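PDB 4S1P: SGNH hydrolase-type esterase domain-containing protein from Slackia heliotrinireducens DSM 20476, which probably acts as an esterase or related acyl hydrolase of the SGNH (GDSL-like) superfamily, though its natural substrate is not known. Local coordinates for residues 73-83 with 126-137; 100-108 with 142-152. All coordinates share one frame; numbering follows the deposited sequence.

Contact 1 of 2, residues 73-83 with 126-137; sequences SHGPATSPTAY and MSLRMAEAFAQA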
ATOM      1  N   SER A  73       0.841   4.211   7.283  1.00 13.66           N
ATOM      2  CA  SER A  73       0.007   5.237   6.668  1.00 15.98           C
ATOM      3  C   SER A  73       0.549   6.654   6.638  1.00 14.83           C
ATOM      4  O   SER A  73       0.142   7.417   5.776  1.00 16.49           O
ATOM      5  CB  SER A  73      -1.395   5.256   7.313  1.00 16.31           C
ATOM      6  OG  SER A  73      -1.301   5.552   8.674  1.00 18.80           O
ATOM      7  N   HIS A  74       1.463   7.016   7.548  1.00 13.17           N
ATOM      8  CA  HIS A  74       2.119   8.326   7.440  1.00 14.07           C
ATOM      9  C   HIS A  74       3.585   8.243   7.061  1.00 14.74           C
ATOM     10  O   HIS A  74       4.258   9.287   6.888  1.00 15.72           O
ATOM     11  CB  HIS A  74       1.925   9.203   8.686  1.00 14.83           C
ATOM     12  CG  HIS A  74       2.490   8.645   9.948  1.00 15.33           C
ATOM     13  ND1 HIS A  74       3.830   8.703  10.235  1.00 17.82           N
ATOM     14  CD2 HIS A  74       1.887   8.145  11.053  1.00 17.19           C
ATOM     15  CE1 HIS A  74       4.039   8.223  11.450  1.00 19.34           C
ATOM     16  NE2 HIS A  74       2.870   7.878  11.971  1.00 18.53           N
ATOM     17  N   GLY A  75       4.083   7.011   6.945  1.00 12.85           N
ATOM     18  CA  GLY A  75       5.510   6.822   6.648  1.00 12.35           C
ATOM     19  C   GLY A  75       6.077   7.575   5.476  1.00 13.48           C
ATOM     20  O   GLY A  75       7.155   8.167   5.570  1.00 14.33           O
ATOM     21  N   PRO A  76       5.397   7.564   4.331  1.00 12.99           N
ATOM     22  CA  PRO A  76       5.952   8.296   3.205  1.00 14.27           C
ATOM     23  C   PRO A  76       6.136   9.781   3.465  1.00 14.66           C
ATOM     24  O   PRO A  76       7.007  10.406   2.847  1.00 16.75           O
ATOM     25  CB  PRO A  76       4.964   8.007   2.069  1.00 13.90           C
ATOM     26  CG  PRO A  76       4.342   6.725   2.480  1.00 13.43           C
ATOM     27  CD  PRO A  76       4.194   6.816   3.952  1.00 12.89           C
ATOM     28  N   ALA A  77       5.315  10.335   4.352  1.00 14.49           N
ATOM     29  CA  ALA A  77       5.441  11.734   4.765  1.00 14.58           C
ATOM     30  C   ALA A  77       6.476  11.969   5.860  1.00 17.87           C
ATOM     31  O   ALA A  77       7.220  12.970   5.803  1.00 19.95           O
ATOM     32  CB  ALA A  77       4.101  12.321   5.194  1.00 15.85           C
ATOM     33  N   THR A  78       6.470  11.124   6.893  1.00 15.16           N
ATOM     34  CA  THR A  78       7.306  11.357   8.077  1.00 16.50           C
ATOM     35  C   THR A  78       8.724  10.706   8.034  1.00 17.49           C
ATOM     36  O   THR A  78       9.643  11.194   8.693  1.00 20.03           O
ATOM     37  CB  THR A  78       6.567  10.933   9.329  1.00 18.42           C
ATOM     38  OG1 THR A  78       6.230   9.540   9.249  1.00 18.28           O
ATOM     39  CG2 THR A  78       5.278  11.756   9.533  1.00 20.38           C
ATOM     40  N   SER A  79       8.855   9.606   7.285  1.00 16.07           N
ATOM     41  CA  SER A  79      10.117   8.920   7.056  0.70 16.95           C
ATOM     42  C   SER A  79      10.267   8.649   5.561  1.00 14.24           C
ATOM     43  O   SER A  79      10.285   7.493   5.128  1.00 15.21           O
ATOM     44  CB  SER A  79      10.185   7.623   7.867  0.70 18.52           C
ATOM     45  OG  SER A  79      10.180   7.881   9.265  0.70 18.15           O
ATOM     46  N   PRO A  80      10.342   9.722   4.749  1.00 15.29           N
ATOM     47  CA  PRO A  80      10.337   9.574   3.303  1.00 14.57           C
ATOM     48  C   PRO A  80      11.511   8.788   2.768  1.00 14.34           C
ATOM     49  O   PRO A  80      11.370   8.083   1.777  1.00 14.33           O
ATOM     50  CB  PRO A  80      10.360  11.026   2.770  1.00 16.68           C
ATOM     51  CG  PRO A  80      10.913  11.823   3.927  1.00 17.44           C
ATOM     52  CD  PRO A  80      10.323  11.144   5.139  1.00 16.63           C
ATOM     53  N   THR A  81      12.682   8.921   3.421  1.00 15.69           N
ATOM     54  CA  THR A  81      13.832   8.199   2.927  1.00 15.49           C
ATOM     55  C   THR A  81      13.740   6.699   3.205  1.00 14.11           C
ATOM     56  O   THR A  81      14.018   5.879   2.328  1.00 15.36           O
ATOM     57  CB  THR A  81      15.117   8.815   3.463  1.00 16.32           C
ATOM     58  OG1 THR A  81      15.154  10.191   3.045  1.00 18.55           O
ATOM     59  CG2 THR A  81      16.301   8.052   2.931  1.00 19.51           C
ATOM     60  N   ALA A  82      13.279   6.353   4.401  1.00 13.55           N
ATOM     61  CA  ALA A  82      13.023   4.964   4.718  1.00 13.77           C
ATOM     62  C   ALA A  82      12.021   4.355   3.771  1.00 15.22           C
ATOM     63  O   ALA A  82      12.184   3.221   3.322  1.00 14.08           O
ATOM     64  CB  ALA A  82      12.578   4.782   6.164  1.00 16.65           C
ATOM     65  N   TYR A  83      10.980   5.115   3.479  1.00 14.25           N
ATOM     66  CA  TYR A  83       9.979   4.644   2.516  1.00 12.66           C
ATOM     67  C   TYR A  83      10.588   4.367   1.156  1.00 12.82           C
ATOM     68  O   TYR A  83      10.426   3.272   0.587  1.00 13.73           O
ATOM     69  CB  TYR A  83       8.847   5.664   2.414  1.00 12.71           C
ATOM     70  CG  TYR A  83       7.874   5.286   1.291  1.00 12.18           C
ATOM     71  CD1 TYR A  83       7.194   4.110   1.353  1.00 12.81           C
ATOM     72  CD2 TYR A  83       7.753   6.040   0.153  1.00 12.29           C
ATOM     73  CE1 TYR A  83       6.349   3.699   0.344  1.00 12.31           C
ATOM     74  CE2 TYR A  83       6.936   5.642  -0.875  1.00 13.04           C
ATOM     75  CZ  TYR A  83       6.248   4.464  -0.777  1.00 12.24           C
ATOM     76  OH  TYR A  83       5.468   4.074  -1.845  1.00 12.88           O
HETATM   77  N   MSE A 126       0.761  17.205   4.504  1.00 12.89           N
HETATM   78  CA  MSE A 126       0.728  15.744   4.404  1.00 12.41           C
HETATM   79  C   MSE A 126       0.333  15.315   2.988  1.00 12.88           C
HETATM   80  O   MSE A 126       0.890  14.371   2.426  1.00 13.28           O
HETATM   81  CB  MSE A 126      -0.219  15.119   5.427  1.00 12.40           C
HETATM   82  CG  MSE A 126      -0.126  13.596   5.368  1.00 14.15           C
HETATM   83 SE   MSE A 126      -1.125  12.753   6.810  0.65 14.41          SE
HETATM   84  CE  MSE A 126      -0.528  10.932   6.443  1.00 20.18           C
ATOM     85  N   SER A 127      -0.672  15.982   2.431  1.00 12.68           N
ATOM     86  CA  SER A 127      -1.182  15.691   1.086  1.00 13.75           C
ATOM     87  C   SER A 127      -0.044  15.739   0.065  1.00 12.82           C
ATOM     88  O   SER A 127       0.098  14.843  -0.770  1.00 14.09           O
ATOM     89  CB  SER A 127      -2.303  16.683   0.715  1.00 14.29           C
ATOM     90  OG  SER A 127      -3.519  16.483   1.496  1.00 17.58           O
ATOM     91  N   LEU A 128       0.758  16.793   0.143  1.00 12.94           N
ATOM     92  CA  LEU A 128       1.807  17.019  -0.847  0.60 13.48           C
ATOM     93  C   LEU A 128       2.962  16.071  -0.608  1.00 13.43           C
ATOM     94  O   LEU A 128       3.519  15.504  -1.548  1.00 14.75           O
ATOM     95  CB  LEU A 128       2.281  18.471  -0.799  0.60 15.38           C
ATOM     96  CG  LEU A 128       1.226  19.536  -1.144  0.60 18.43           C
ATOM     97  CD1 LEU A 128       1.797  20.940  -1.106  0.60 21.10           C
ATOM     98  CD2 LEU A 128       0.604  19.253  -2.494  0.60 21.18           C
ATOM     99  N   ARG A 129       3.328  15.886   0.655  1.00 13.42           N
ATOM    100  CA  ARG A 129       4.415  14.963   0.964  0.70 14.02           C
ATOM    101  C   ARG A 129       4.123  13.540   0.526  1.00 13.33           C
ATOM    102  O   ARG A 129       4.985  12.829  -0.041  1.00 15.46           O
ATOM    103  CB  ARG A 129       4.762  14.991   2.430  0.70 14.63           C
ATOM    104  CG  ARG A 129       5.434  16.287   2.867  0.70 15.45           C
ATOM    105  CD  ARG A 129       5.736  16.342   4.358  0.70 19.64           C
ATOM    106  NE  ARG A 129       6.465  17.563   4.725  0.70 24.30           N
ATOM    107  CZ  ARG A 129       7.785  17.744   4.668  0.70 26.02           C
ATOM    108  NH1 ARG A 129       8.586  16.799   4.231  0.70 28.56           N
ATOM    109  NH2 ARG A 129       8.310  18.912   5.052  0.70 30.98           N
HETATM  110  N   MSE A 130       2.896  13.092   0.774  1.00 12.77           N
HETATM  111  CA  MSE A 130       2.503  11.729   0.362  0.80 12.55           C
HETATM  112  C   MSE A 130       2.548  11.625  -1.174  1.00 13.12           C
HETATM  113  O   MSE A 130       3.104  10.664  -1.745  1.00 13.73           O
HETATM  114  CB  MSE A 130       1.085  11.366   0.874  0.80 12.80           C
HETATM  115  CG  MSE A 130       0.907  11.320   2.414  0.80 14.83           C
HETATM  116 SE   MSE A 130       1.799   9.807   3.235  0.52 13.14          SE
HETATM  117  CE  MSE A 130       0.464   8.500   2.694  0.80 14.21           C
ATOM    118  N   ALA A 131       1.942  12.599  -1.854  1.00 13.39           N
ATOM    119  CA  ALA A 131       1.866  12.543  -3.314  1.00 13.45           C
ATOM    120  C   ALA A 131       3.264  12.538  -3.905  1.00 12.66           C
ATOM    121  O   ALA A 131       3.541  11.789  -4.857  1.00 14.82           O
ATOM    122  CB  ALA A 131       1.036  13.711  -3.855  1.00 16.49           C
ATOM    123  N   GLU A 132       4.141  13.389  -3.389  1.00 13.09           N
ATOM    124  CA  GLU A 132       5.516  13.450  -3.894  0.60 14.09           C
ATOM    125  C   GLU A 132       6.271  12.138  -3.676  1.00 13.99           C
ATOM    126  O   GLU A 132       7.034  11.652  -4.548  1.00 15.44           O
ATOM    127  CB  GLU A 132       6.311  14.595  -3.239  0.60 15.44           C
ATOM    128  CG  GLU A 132       5.925  15.969  -3.777  0.60 17.63           C
ATOM    129  CD  GLU A 132       6.765  17.087  -3.191  0.60 29.40           C
ATOM    130  OE1 GLU A 132       7.879  16.799  -2.684  0.60 39.71           O
ATOM    131  OE2 GLU A 132       6.312  18.253  -3.231  0.60 38.39           O
ATOM    132  N   ALA A 133       6.096  11.564  -2.481  1.00 12.78           N
ATOM    133  CA  ALA A 133       6.742  10.280  -2.157  1.00 12.63           C
ATOM    134  C   ALA A 133       6.330   9.174  -3.106  1.00 12.24           C
ATOM    135  O   ALA A 133       7.181   8.420  -3.605  1.00 13.28           O
ATOM    136  CB  ALA A 133       6.455   9.860  -0.737  1.00 14.61           C
ATOM    137  N   PHE A 134       5.024   9.050  -3.372  1.00 12.13           N
ATOM    138  CA  PHE A 134       4.595   7.987  -4.256  1.00 12.32           C
ATOM    139  C   PHE A 134       5.032   8.212  -5.695  1.00 12.43           C
ATOM    140  O   PHE A 134       5.426   7.266  -6.379  1.00 14.10           O
ATOM    141  CB  PHE A 134       3.070   7.826  -4.193  1.00 12.48           C
ATOM    142  CG  PHE A 134       2.568   7.404  -2.812  1.00 10.70           C
ATOM    143  CD1 PHE A 134       3.168   6.350  -2.123  1.00 12.03           C
ATOM    144  CD2 PHE A 134       1.494   8.042  -2.227  1.00 11.65           C
ATOM    145  CE1 PHE A 134       2.725   5.964  -0.888  1.00 11.99           C
ATOM    146  CE2 PHE A 134       1.030   7.632  -0.972  1.00 12.44           C
ATOM    147  CZ  PHE A 134       1.656   6.608  -0.317  1.00 14.40           C
ATOM    148  N   ALA A 135       4.973   9.458  -6.144  1.00 13.31           N
ATOM    149  CA  ALA A 135       5.364   9.748  -7.520  1.00 14.20           C
ATOM    150  C   ALA A 135       6.845   9.448  -7.738  1.00 13.59           C
ATOM    151  O   ALA A 135       7.245   8.845  -8.759  1.00 16.35           O
ATOM    152  CB  ALA A 135       5.058  11.197  -7.838  1.00 15.11           C
ATOM    153  N   GLN A 136       7.678   9.861  -6.781  1.00 12.99           N
ATOM    154  CA  GLN A 136       9.101   9.640  -6.899  1.00 15.60           C
ATOM    155  C   GLN A 136       9.433   8.143  -6.809  1.00 14.23           C
ATOM    156  O   GLN A 136      10.267   7.633  -7.555  1.00 16.15           O
ATOM    157  CB  GLN A 136       9.873  10.418  -5.844  1.00 19.07           C
ATOM    158  CG  GLN A 136      11.366  10.467  -6.167  1.00 26.54           C
ATOM    159  CD  GLN A 136      11.662  11.193  -7.491  1.00 32.44           C
ATOM    160  OE1 GLN A 136      11.263  12.344  -7.677  1.00 36.03           O
ATOM    161  NE2 GLN A 136      12.350  10.517  -8.412  1.00 37.03           N
ATOM    162  N   ALA A 137       8.731   7.410  -5.940  1.00 13.77           N
ATOM    163  CA  ALA A 137       9.026   5.991  -5.775  1.00 13.84           C
ATOM    164  C   ALA A 137       8.592   5.198  -7.010  1.00 12.89           C
ATOM    165  O   ALA A 137       9.322   4.286  -7.447  1.00 15.42           O
ATOM    166  CB  ALA A 137       8.370   5.477  -4.500  1.00 15.46           C
TER
HETATM  167  O   HOH W   1       8.153  13.987   3.246  1.00 28.44           O

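Contact 2 of 2, residues 100-108 with 142-152; sequences QPVIYGTWP and GALLADVAAPF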
ATOM      1  N   GLN A 100       5.793  -7.899 -11.270  1.00 14.23           N
ATOM      2  CA  GLN A 100       5.676  -6.462 -11.413  1.00 15.54           C
ATOM      3  C   GLN A 100       5.339  -5.801 -10.054  1.00 15.20           C
ATOM      4  O   GLN A 100       4.313  -6.116  -9.468  1.00 13.87           O
ATOM      5  CB  GLN A 100       4.581  -6.116 -12.418  1.00 15.87           C
ATOM      6  CG  GLN A 100       4.299  -4.635 -12.510  1.00 18.87           C
ATOM      7  CD  GLN A 100       5.444  -3.793 -13.038  1.00 21.39           C
ATOM      8  OE1 GLN A 100       5.938  -4.030 -14.148  1.00 25.11           O
ATOM      9  NE2 GLN A 100       5.851  -2.773 -12.272  1.00 19.46           N
ATOM     10  N   PRO A 101       6.203  -4.915  -9.554  1.00 13.50           N
ATOM     11  CA  PRO A 101       5.874  -4.218  -8.309  1.00 12.73           C
ATOM     12  C   PRO A 101       4.782  -3.174  -8.524  1.00 12.89           C
ATOM     13  O   PRO A 101       4.704  -2.534  -9.574  1.00 13.24           O
ATOM     14  CB  PRO A 101       7.200  -3.589  -7.887  1.00 13.55           C
ATOM     15  CG  PRO A 101       8.028  -3.521  -9.121  1.00 15.08           C
ATOM     16  CD  PRO A 101       7.574  -4.634 -10.024  1.00 13.83           C
ATOM     17  N   VAL A 102       3.945  -3.023  -7.493  1.00 12.31           N
ATOM     18  CA  VAL A 102       2.817  -2.094  -7.499  1.00 12.48           C
ATOM     19  C   VAL A 102       2.827  -1.333  -6.184  1.00 12.48           C
ATOM     20  O   VAL A 102       2.872  -1.962  -5.132  1.00 12.07           O
ATOM     21  CB  VAL A 102       1.469  -2.847  -7.657  1.00 13.05           C
ATOM     22  CG1 VAL A 102       0.282  -1.913  -7.569  1.00 15.27           C
ATOM     23  CG2 VAL A 102       1.441  -3.615  -8.975  1.00 13.92           C
ATOM     24  N   ILE A 103       2.772  -0.006  -6.247  1.00 12.02           N
ATOM     25  CA  ILE A 103       2.648   0.784  -5.056  1.00 11.50           C
ATOM     26  C   ILE A 103       1.159   0.976  -4.751  1.00 12.07           C
ATOM     27  O   ILE A 103       0.412   1.483  -5.594  1.00 12.17           O
ATOM     28  CB  ILE A 103       3.322   2.159  -5.219  1.00 11.91           C
ATOM     29  CG1 ILE A 103       4.844   1.987  -5.312  1.00 12.61           C
ATOM     30  CG2 ILE A 103       2.917   3.116  -4.098  1.00 13.52           C
ATOM     31  CD1 ILE A 103       5.522   3.185  -5.915  1.00 16.98           C
ATOM     32  N   TYR A 104       0.735   0.594  -3.546  1.00 11.86           N
ATOM     33  CA  TYR A 104      -0.621   0.902  -3.057  1.00 12.62           C
ATOM     34  C   TYR A 104      -0.473   2.312  -2.462  1.00 12.79           C
ATOM     35  O   TYR A 104      -0.018   2.486  -1.319  1.00 13.05           O
ATOM     36  CB  TYR A 104      -1.046  -0.159  -2.069  1.00 12.49           C
ATOM     37  CG  TYR A 104      -2.362   0.051  -1.301  1.00 12.55           C
ATOM     38  CD1 TYR A 104      -3.206   1.149  -1.495  1.00 13.43           C
ATOM     39  CD2 TYR A 104      -2.744  -0.885  -0.378  1.00 13.08           C
ATOM     40  CE1 TYR A 104      -4.363   1.318  -0.711  1.00 12.28           C
ATOM     41  CE2 TYR A 104      -3.869  -0.737   0.401  1.00 13.22           C
ATOM     42  CZ  TYR A 104      -4.693   0.355   0.227  1.00 12.73           C
ATOM     43  OH  TYR A 104      -5.799   0.523   1.022  1.00 14.40           O
ATOM     44  N   GLY A 105      -0.776   3.322  -3.280  1.00 11.92           N
ATOM     45  CA  GLY A 105      -0.653   4.705  -2.832  1.00 12.99           C
ATOM     46  C   GLY A 105      -1.847   4.981  -1.922  1.00 15.47           C
ATOM     47  O   GLY A 105      -2.990   4.810  -2.315  1.00 21.22           O
ATOM     48  N   THR A 106      -1.596   5.388  -0.709  1.00 11.52           N
ATOM     49  CA  THR A 106      -2.650   5.715   0.223  1.00 12.40           C
ATOM     50  C   THR A 106      -2.825   7.251   0.331  1.00 13.15           C
ATOM     51  O   THR A 106      -2.251   8.045  -0.410  1.00 14.62           O
ATOM     52  CB  THR A 106      -2.373   5.062   1.593  1.00 13.39           C
ATOM     53  OG1 THR A 106      -1.197   5.646   2.198  1.00 13.92           O
ATOM     54  CG2 THR A 106      -2.181   3.530   1.480  1.00 13.60           C
ATOM     55  N   TRP A 107      -3.673   7.630   1.269  1.00 13.47           N
ATOM     56  CA  TRP A 107      -4.279   8.945   1.320  1.00 13.36           C
ATOM     57  C   TRP A 107      -3.727   9.745   2.505  1.00 15.10           C
ATOM     58  O   TRP A 107      -3.327   9.170   3.523  1.00 14.86           O
ATOM     59  CB  TRP A 107      -5.816   8.782   1.446  1.00 14.10           C
ATOM     60  CG  TRP A 107      -6.166   7.762   2.449  1.00 15.05           C
ATOM     61  CD1 TRP A 107      -6.266   7.940   3.792  1.00 15.65           C
ATOM     62  CD2 TRP A 107      -6.404   6.375   2.207  1.00 13.34           C
ATOM     63  NE1 TRP A 107      -6.536   6.752   4.411  1.00 17.08           N
ATOM     64  CE2 TRP A 107      -6.618   5.768   3.456  1.00 14.07           C
ATOM     65  CE3 TRP A 107      -6.408   5.565   1.051  1.00 13.89           C
ATOM     66  CZ2 TRP A 107      -6.860   4.410   3.587  1.00 16.72           C
ATOM     67  CZ3 TRP A 107      -6.639   4.220   1.197  1.00 15.43           C
ATOM     68  CH2 TRP A 107      -6.855   3.653   2.445  1.00 16.11           C
ATOM     69  N   PRO A 108      -3.762  11.083   2.405  1.00 14.11           N
ATOM     70  CA  PRO A 108      -3.535  11.874   3.618  1.00 13.30           C
ATOM     71  C   PRO A 108      -4.668  11.581   4.602  1.00 14.42           C
ATOM     72  O   PRO A 108      -5.735  11.190   4.214  1.00 15.21           O
ATOM     73  CB  PRO A 108      -3.633  13.335   3.123  1.00 15.29           C
ATOM     74  CG  PRO A 108      -4.512  13.251   1.932  1.00 15.40           C
ATOM     75  CD  PRO A 108      -4.209  11.925   1.280  1.00 16.18           C
ATOM     76  N   GLY A 142      10.170   1.915 -11.114  1.00 20.83           N
ATOM     77  CA  GLY A 142       9.379   1.332 -12.177  1.00 23.24           C
ATOM     78  C   GLY A 142       8.148   0.610 -11.705  1.00 22.56           C
ATOM     79  O   GLY A 142       7.560  -0.164 -12.450  1.00 28.70           O
ATOM     80  N   ALA A 143       7.729   0.867 -10.484  1.00 18.23           N
ATOM     81  CA  ALA A 143       6.504   0.249  -9.970  1.00 15.50           C
ATOM     82  C   ALA A 143       5.283   0.956 -10.530  1.00 15.40           C
ATOM     83  O   ALA A 143       5.303   2.174 -10.752  1.00 19.97           O
ATOM     84  CB  ALA A 143       6.508   0.296  -8.449  1.00 15.14           C
ATOM     85  N   LEU A 144       4.211   0.201 -10.739  1.00 15.52           N
ATOM     86  CA  LEU A 144       2.969   0.793 -11.113  1.00 13.80           C
ATOM     87  C   LEU A 144       2.369   1.464  -9.873  1.00 13.91           C
ATOM     88  O   LEU A 144       2.455   0.943  -8.795  1.00 17.64           O
ATOM     89  CB  LEU A 144       1.994  -0.285 -11.579  1.00 15.28           C
ATOM     90  CG  LEU A 144       2.456  -1.140 -12.734  1.00 20.38           C
ATOM     91  CD1 LEU A 144       1.378  -2.173 -13.046  1.00 21.97           C
ATOM     92  CD2 LEU A 144       2.754  -0.225 -13.927  1.00 26.02           C
ATOM     93  N   LEU A 145       1.765   2.620 -10.030  1.00 14.21           N
ATOM     94  CA  LEU A 145       1.148   3.327  -8.907  1.00 12.98           C
ATOM     95  C   LEU A 145      -0.349   3.158  -8.945  1.00 14.67           C
ATOM     96  O   LEU A 145      -0.997   3.594  -9.905  1.00 16.20           O
ATOM     97  CB  LEU A 145       1.483   4.817  -8.921  1.00 14.72           C
ATOM     98  CG  LEU A 145       0.841   5.624  -7.796  1.00 15.68           C
ATOM     99  CD1 LEU A 145       1.260   5.149  -6.413  1.00 15.73           C
ATOM    100  CD2 LEU A 145       1.175   7.102  -7.940  1.00 15.90           C
ATOM    101  N   ALA A 146      -0.889   2.562  -7.887  1.00 12.46           N
ATOM    102  CA  ALA A 146      -2.333   2.565  -7.647  1.00 14.04           C
ATOM    103  C   ALA A 146      -2.617   3.767  -6.746  1.00 13.46           C
ATOM    104  O   ALA A 146      -2.364   3.690  -5.543  1.00 13.01           O
ATOM    105  CB  ALA A 146      -2.741   1.251  -7.007  1.00 15.71           C
ATOM    106  N   ASP A 147      -3.050   4.884  -7.353  1.00 13.71           N
ATOM    107  CA  ASP A 147      -3.178   6.149  -6.663  1.00 13.71           C
ATOM    108  C   ASP A 147      -4.545   6.219  -6.030  1.00 15.13           C
ATOM    109  O   ASP A 147      -5.488   6.699  -6.635  1.00 17.54           O
ATOM    110  CB  ASP A 147      -2.936   7.276  -7.657  1.00 14.65           C
ATOM    111  CG  ASP A 147      -2.947   8.666  -7.039  1.00 17.85           C
ATOM    112  OD1 ASP A 147      -3.323   8.793  -5.859  1.00 21.54           O
ATOM    113  OD2 ASP A 147      -2.594   9.647  -7.736  1.00 18.72           O
ATOM    114  N   VAL A 148      -4.653   5.760  -4.788  1.00 12.80           N
ATOM    115  CA  VAL A 148      -5.944   5.791  -4.124  1.00 14.97           C
ATOM    116  C   VAL A 148      -6.234   7.190  -3.555  1.00 15.24           C
ATOM    117  O   VAL A 148      -7.390   7.557  -3.344  1.00 15.46           O
ATOM    118  CB  VAL A 148      -6.075   4.656  -3.085  1.00 14.58           C
ATOM    119  CG1 VAL A 148      -7.495   4.607  -2.519  1.00 15.08           C
ATOM    120  CG2 VAL A 148      -5.713   3.301  -3.710  1.00 15.42           C
ATOM    121  N   ALA A 149      -5.205   7.989  -3.303  1.00 13.78           N
ATOM    122  CA  ALA A 149      -5.431   9.335  -2.805  1.00 13.99           C
ATOM    123  C   ALA A 149      -6.281  10.154  -3.754  1.00 14.28           C
ATOM    124  O   ALA A 149      -7.092  10.970  -3.308  1.00 14.68           O
ATOM    125  CB  ALA A 149      -4.125  10.045  -2.543  1.00 14.46           C
ATOM    126  N   ALA A 150      -6.056  10.021  -5.048  1.00 14.53           N
ATOM    127  CA  ALA A 150      -6.793  10.853  -6.018  1.00 15.50           C
ATOM    128  C   ALA A 150      -8.324  10.697  -5.880  1.00 15.26           C
ATOM    129  O   ALA A 150      -9.013  11.706  -5.661  1.00 17.09           O
ATOM    130  CB  ALA A 150      -6.308  10.587  -7.445  1.00 16.74           C
ATOM    131  N   PRO A 151      -8.844   9.457  -5.939  1.00 15.42           N
ATOM    132  CA  PRO A 151     -10.295   9.356  -5.770  1.00 16.51           C
ATOM    133  C   PRO A 151     -10.774   9.630  -4.356  1.00 17.85           C
ATOM    134  O   PRO A 151     -11.928  10.024  -4.166  1.00 19.04           O
ATOM    135  CB  PRO A 151     -10.614   7.944  -6.235  1.00 19.50           C
ATOM    136  CG  PRO A 151      -9.305   7.168  -6.125  1.00 19.61           C
ATOM    137  CD  PRO A 151      -8.251   8.205  -6.465  1.00 17.95           C
ATOM    138  N   PHE A 152      -9.917   9.459  -3.355  1.00 16.04           N
ATOM    139  CA  PHE A 152     -10.272   9.936  -2.011  1.00 17.46           C
ATOM    140  C   PHE A 152     -10.533  11.439  -2.019  1.00 18.98           C
ATOM    141  O   PHE A 152     -11.483  11.887  -1.420  1.00 25.88           O
ATOM    142  CB  PHE A 152      -9.183   9.614  -0.949  1.00 17.16           C
ATOM    143  CG  PHE A 152      -9.505   8.419  -0.108  1.00 17.48           C
ATOM    144  CD1 PHE A 152      -9.673   7.163  -0.677  1.00 17.95           C
ATOM    145  CD2 PHE A 152      -9.650   8.552   1.278  1.00 16.92           C
ATOM    146  CE1 PHE A 152      -9.958   6.067   0.105  1.00 17.24           C
ATOM    147  CE2 PHE A 152      -9.925   7.434   2.062  1.00 17.83           C
ATOM    148  CZ  PHE A 152     -10.072   6.216   1.475  1.00 17.09           C
TER

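Contact 1 of 2, residues 73-83 with 126-137
P76 sits at the centre of this helix-to-helix packing, its ring set against three residues of the 126-137 helix. Its CB lies 3.7 Å from A133 CB and, in the M130 conformer described here, also touches the selenium of that residue, while its CG reaches the CE1 corner of F134. The same CG stands over the centre of the Y83 ring, 3.9 Å above its plane, so the proline packs into the corner the two aromatic side chains form. Those rings are nearly perpendicular, with planes at 89°. The Y83 hydroxyl approaches the edge of the F134 ring, OH to CD1 being 3.2 Å, and Y83 CE2 packs on A137 CB. With CG anti to its backbone N (chi1 173°), the tyrosine is directed at the 126-137 helix.

Two selenomethionines fill the end near S73 in different ways. M126 runs extended and brings its CE to H74 CB; M130, in the same conformer, bends at chi2 and chi3, bringing SE to 3.9 Å from A77 CB and CE near S73 O.

At the exposed R129 a water links the segments: it donates to A77 O and, in the arginine conformer described, accepts from NH1 at 3.0 Å in the guanidinium plane; NE forms a salt bridge with D125. Within 73-83, H74 ND1 and T78 OG1 share a 2.7 Å hydrogen bond, while S73 OG bonds to Y109 and to an unidentified ligand. The contact joins the short helix 75-78 and the start of helix 80-96 to helix 123-141, with Y83, F134 and A137 all resting on I103 of strand 100-105.

Contact 2 of 2, residues 100-108 with 142-152
V102 to G105 pair in parallel with L144 to D147, the two strand axes approaching to 4.6 Å at an angle of 23°. Five backbone hydrogen bonds pass between the segments, their donors alternating from one segment to the other. I103 is bonded through both its N and its O: the N bonds to L144 O at 2.7 Å and the O accepts from A146 N at 2.8 Å, both donors lying almost in line with the C=O they address. The last bond, V148 N to G105 O, is longer and its donor is tilted 34° from the carbonyl plane, as the chain turns through D147 toward helix 149-154. D147 OD1 accepts a capping bond from A150 N, which comes in from above the carboxylate plane.

Strand 144-147 is one of the two edge strands of the five-stranded parallel sheet, order 2-1-3-4-5, of the alpha/beta/alpha sandwich known from SGNH hydrolases; the connection between the paired strands runs through helices 114-119 and 123-141, a beta-alpha-beta crossover.

At the opening end, the Q100 chain bends at chi2 so that NE2 spans P101 O and G142 O, both close to its amide plane. P101 O thereby takes two donors, NE2 and L144 N. I103 CG2 meets L145 CD1 tightly, at 3.5 Å. V102, Y104 and A146 occupy the other sheet face, where A146 meets helix 170-184. Beyond the strands, W107 and F152 form an offset stack, centroids 4.2 Å apart and planes at 1°, while V148 CG1 adjoins the indole edge. W107 NE1 bonds to V166 O, and Y161 packs against both rings.

In the fold
The two contacts are successive layers of one sandwich: 100-108 with 142-152 belongs to the central sheet, about 11 Å between centres from 73-83 with 126-137, which covers one sheet face. Both are largely buried, but contact 1 lies farther from the chain centre, about 12 Å against 7 Å. Their segments alternate in sequence, helix 80-96 leading to strand 100-105 and helix 123-141 to strand 144-147. They meet directly where F134 CE2 lies 3.4 Å from T106 O and Y83 OH 3.5 Å from I103 CG2. Contact 1 relies on apolar packing with a single water bridge, whereas contact 2 is built on direct backbone hydrogen bonds and buries more surface, 742 against 470 Å².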